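Local coordinates for axin interactor, dorsalization associated protein (Danio rerio, PDB 2QZQ), which acts as a ventralizing factor in the embryo by binding axin, disrupting its homodimerization and so inhibiting axin-mediated JNK activation, at residues G1-R6 and V69-Q74. Sequence-based numbering, arbitrary orientation.
Sequences GSLLPR and VDVEIQ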
loop_
_atom_site.group_PDB
_atom_site.type_symbol
_atom_site.label_atom_id
_atom_site.label_comp_id
_atom_site.label_asym_id
_atom_site.label_seq_id
_atom_site.Cartn_x
_atom_site.Cartn_y
_atom_site.Cartn_z
ATOM N N GLY A 1 -0.288 -14.769 -1.063
ATOM C CA GLY A 1 0.465 -13.524 -1.438
ATOM C C GLY A 1 1.097 -13.643 -2.824
ATOM O O GLY A 1 1.230 -14.753 -3.375
ATOM N N SER A 2 1.465 -12.494 -3.405
ATOM C CA SER A 2 2.088 -12.439 -4.717
ATOM C C SER A 2 3.199 -11.376 -4.763
ATOM O O SER A 2 3.328 -10.666 -5.751
ATOM C CB SER A 2 1.044 -12.196 -5.808
ATOM O OG SER A 2 0.309 -10.990 -5.594
ATOM N N LEU A 3 3.976 -11.290 -3.684
ATOM C CA LEU A 3 5.050 -10.305 -3.552
ATOM C C LEU A 3 6.219 -10.792 -4.384
ATOM O O LEU A 3 6.572 -11.972 -4.329
ATOM C CB LEU A 3 5.484 -10.117 -2.104
ATOM C CG LEU A 3 4.489 -9.507 -1.100
ATOM C CD1 LEU A 3 5.187 -9.238 0.211
ATOM C CD2 LEU A 3 3.803 -8.207 -1.610
ATOM N N LEU A 4 6.788 -9.886 -5.171
ATOM C CA LEU A 4 7.786 -10.258 -6.156
ATOM C C LEU A 4 9.179 -9.919 -5.633
ATOM O O LEU A 4 9.328 -9.041 -4.789
ATOM C CB LEU A 4 7.487 -9.543 -7.462
ATOM C CG LEU A 4 6.279 -10.006 -8.270
ATOM C CD1 LEU A 4 5.910 -8.945 -9.273
ATOM C CD2 LEU A 4 6.562 -11.335 -8.975
ATOM N N PRO A 5 10.212 -10.625 -6.132
ATOM C CA PRO A 5 11.563 -10.335 -5.658
ATOM C C PRO A 5 11.980 -8.940 -6.137
ATOM O O PRO A 5 11.442 -8.449 -7.135
ATOM C CB PRO A 5 12.443 -11.399 -6.346
ATOM C CG PRO A 5 11.515 -12.318 -7.099
ATOM C CD PRO A 5 10.165 -11.657 -7.187
ATOM N N ARG A 6 12.913 -8.326 -5.417
ATOM C CA ARG A 6 13.594 -7.104 -5.864
ATOM C C ARG A 6 14.137 -7.276 -7.299
ATOM O O ARG A 6 14.707 -8.324 -7.642
ATOM C CB ARG A 6 14.720 -6.754 -4.883
ATOM C CG ARG A 6 15.350 -5.358 -5.077
ATOM C CD ARG A 6 16.300 -5.007 -3.937
ATOM N NE ARG A 6 15.636 -5.125 -2.643
ATOM C CZ ARG A 6 16.246 -5.152 -1.462
ATOM N NH1 ARG A 6 17.570 -5.069 -1.387
ATOM N NH2 ARG A 6 15.527 -5.257 -0.345
ATOM N N VAL A 69 6.265 -6.520 6.555
ATOM C CA VAL A 69 6.635 -7.165 5.314
ATOM C C VAL A 69 7.166 -6.144 4.310
ATOM O O VAL A 69 6.643 -5.027 4.215
ATOM C CB VAL A 69 5.445 -7.968 4.728
ATOM C CG1 VAL A 69 4.322 -7.035 4.223
ATOM C CG2 VAL A 69 5.921 -8.927 3.636
ATOM N N ASP A 70 8.213 -6.527 3.571
ATOM C CA ASP A 70 8.788 -5.668 2.529
ATOM C C ASP A 70 8.104 -5.891 1.195
ATOM O O ASP A 70 7.888 -7.032 0.774
ATOM C CB ASP A 70 10.290 -5.923 2.347
ATOM C CG ASP A 70 11.118 -5.490 3.531
ATOM O OD1 ASP A 70 10.611 -4.778 4.445
ATOM O OD2 ASP A 70 12.317 -5.872 3.534
ATOM N N VAL A 71 7.747 -4.803 0.534
ATOM C CA VAL A 71 7.230 -4.871 -0.817
ATOM C C VAL A 71 8.240 -4.195 -1.755
ATOM O O VAL A 71 8.610 -3.041 -1.542
ATOM C CB VAL A 71 5.815 -4.219 -0.934
ATOM C CG1 VAL A 71 5.298 -4.276 -2.358
ATOM C CG2 VAL A 71 4.831 -4.922 0.030
ATOM N N GLU A 72 8.643 -4.919 -2.798
ATOM C CA GLU A 72 9.605 -4.429 -3.784
ATOM C C GLU A 72 8.897 -3.795 -4.959
ATOM O O GLU A 72 8.155 -4.458 -5.695
ATOM C CB GLU A 72 10.549 -5.571 -4.250
ATOM C CG GLU A 72 11.191 -6.368 -3.082
ATOM C CD GLU A 72 12.221 -5.577 -2.264
ATOM O OE1 GLU A 72 12.684 -4.491 -2.703
ATOM O OE2 GLU A 72 12.582 -6.051 -1.172
ATOM N N ILE A 73 9.118 -2.494 -5.137
ATOM C CA ILE A 73 8.487 -1.757 -6.239
ATOM C C ILE A 73 9.152 -2.145 -7.564
ATOM O O ILE A 73 10.374 -2.023 -7.717
ATOM C CB ILE A 73 8.515 -0.227 -5.964
ATOM C CG1 ILE A 73 7.677 0.073 -4.720
ATOM C CG2 ILE A 73 7.962 0.578 -7.152
ATOM C CD1 ILE A 73 6.224 -0.411 -4.830
ATOM N N GLN A 74 8.332 -2.612 -8.502
ATOM C CA GLN A 74 8.789 -3.319 -9.693
ATOM C C GLN A 74 9.140 -2.403 -10.859
ATOM O O GLN A 74 8.826 -2.682 -12.012
ATOM C CB GLN A 74 7.741 -4.356 -10.107
ATOM C CG GLN A 74 7.562 -5.444 -9.056
ATOM C CD GLN A 74 8.800 -6.313 -8.918
ATOM O OE1 GLN A 74 9.245 -6.921 -9.898
ATOM N NE2 GLN A 74 9.350 -6.390 -7.718
HETATM O O HOH W 1 7.707 -7.463 -3.295
HETATM O O HOH W 2 10.805 -9.186 -9.694
#
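Arg6 and Glu72 pair at the surface of this C2 domain, the C-terminal domain of Aida, where segment 1-6 lies against segment 69-74 of the beta-sandwich. Residues 1-6 belong to a region that, by similarity, binds axin. The guanidinium grips the carboxylate side-on with two nitrogens: Arg6 NE donates to Glu72 OE1 at 3.0 Å, and Arg6 NH2 donates to Glu72 OE2 at 3.2 Å. The two planes are turned 56° apart, so the grip is not coplanar; NE meets OE1 from above the carboxylate plane, whereas NH2 comes to the syn side of OE2. Thr17 OG1, on strand 15-24, hydrogen-bonds Glu72 OE1 as well. An alanine in place of Glu72 would probably leave the Arg6 guanidinium without its carboxylate mate and freer to swing, and Thr17 OG1 without this partner.

Leu3 provides the apolar end, its CD1 3.5 Å from Val69 CG2 and its CD2 packed against Val71 CG2. With CG anti to the carbonyl carbon in Gln74 (chi1 -64°), the bend at chi2 carries CD back toward segment 1-6, and NE2 then reaches Pro5 O. This nitrogen spends both hydrogens: one bond goes to Pro5 O at 3.0 Å, nearly straight at 165°, the other to Glu72 O within its own segment, an oxygen that also accepts from Gln52 NE2. Leu4 CB lies 3.7 Å from the same Gln74 NE2. Two waters add further bridges. One donates to Leu4 O and accepts from Glu72 N, linking the two backbones; the second donates to both Pro5 O and Gln74 OE1, the latter at 2.8 Å.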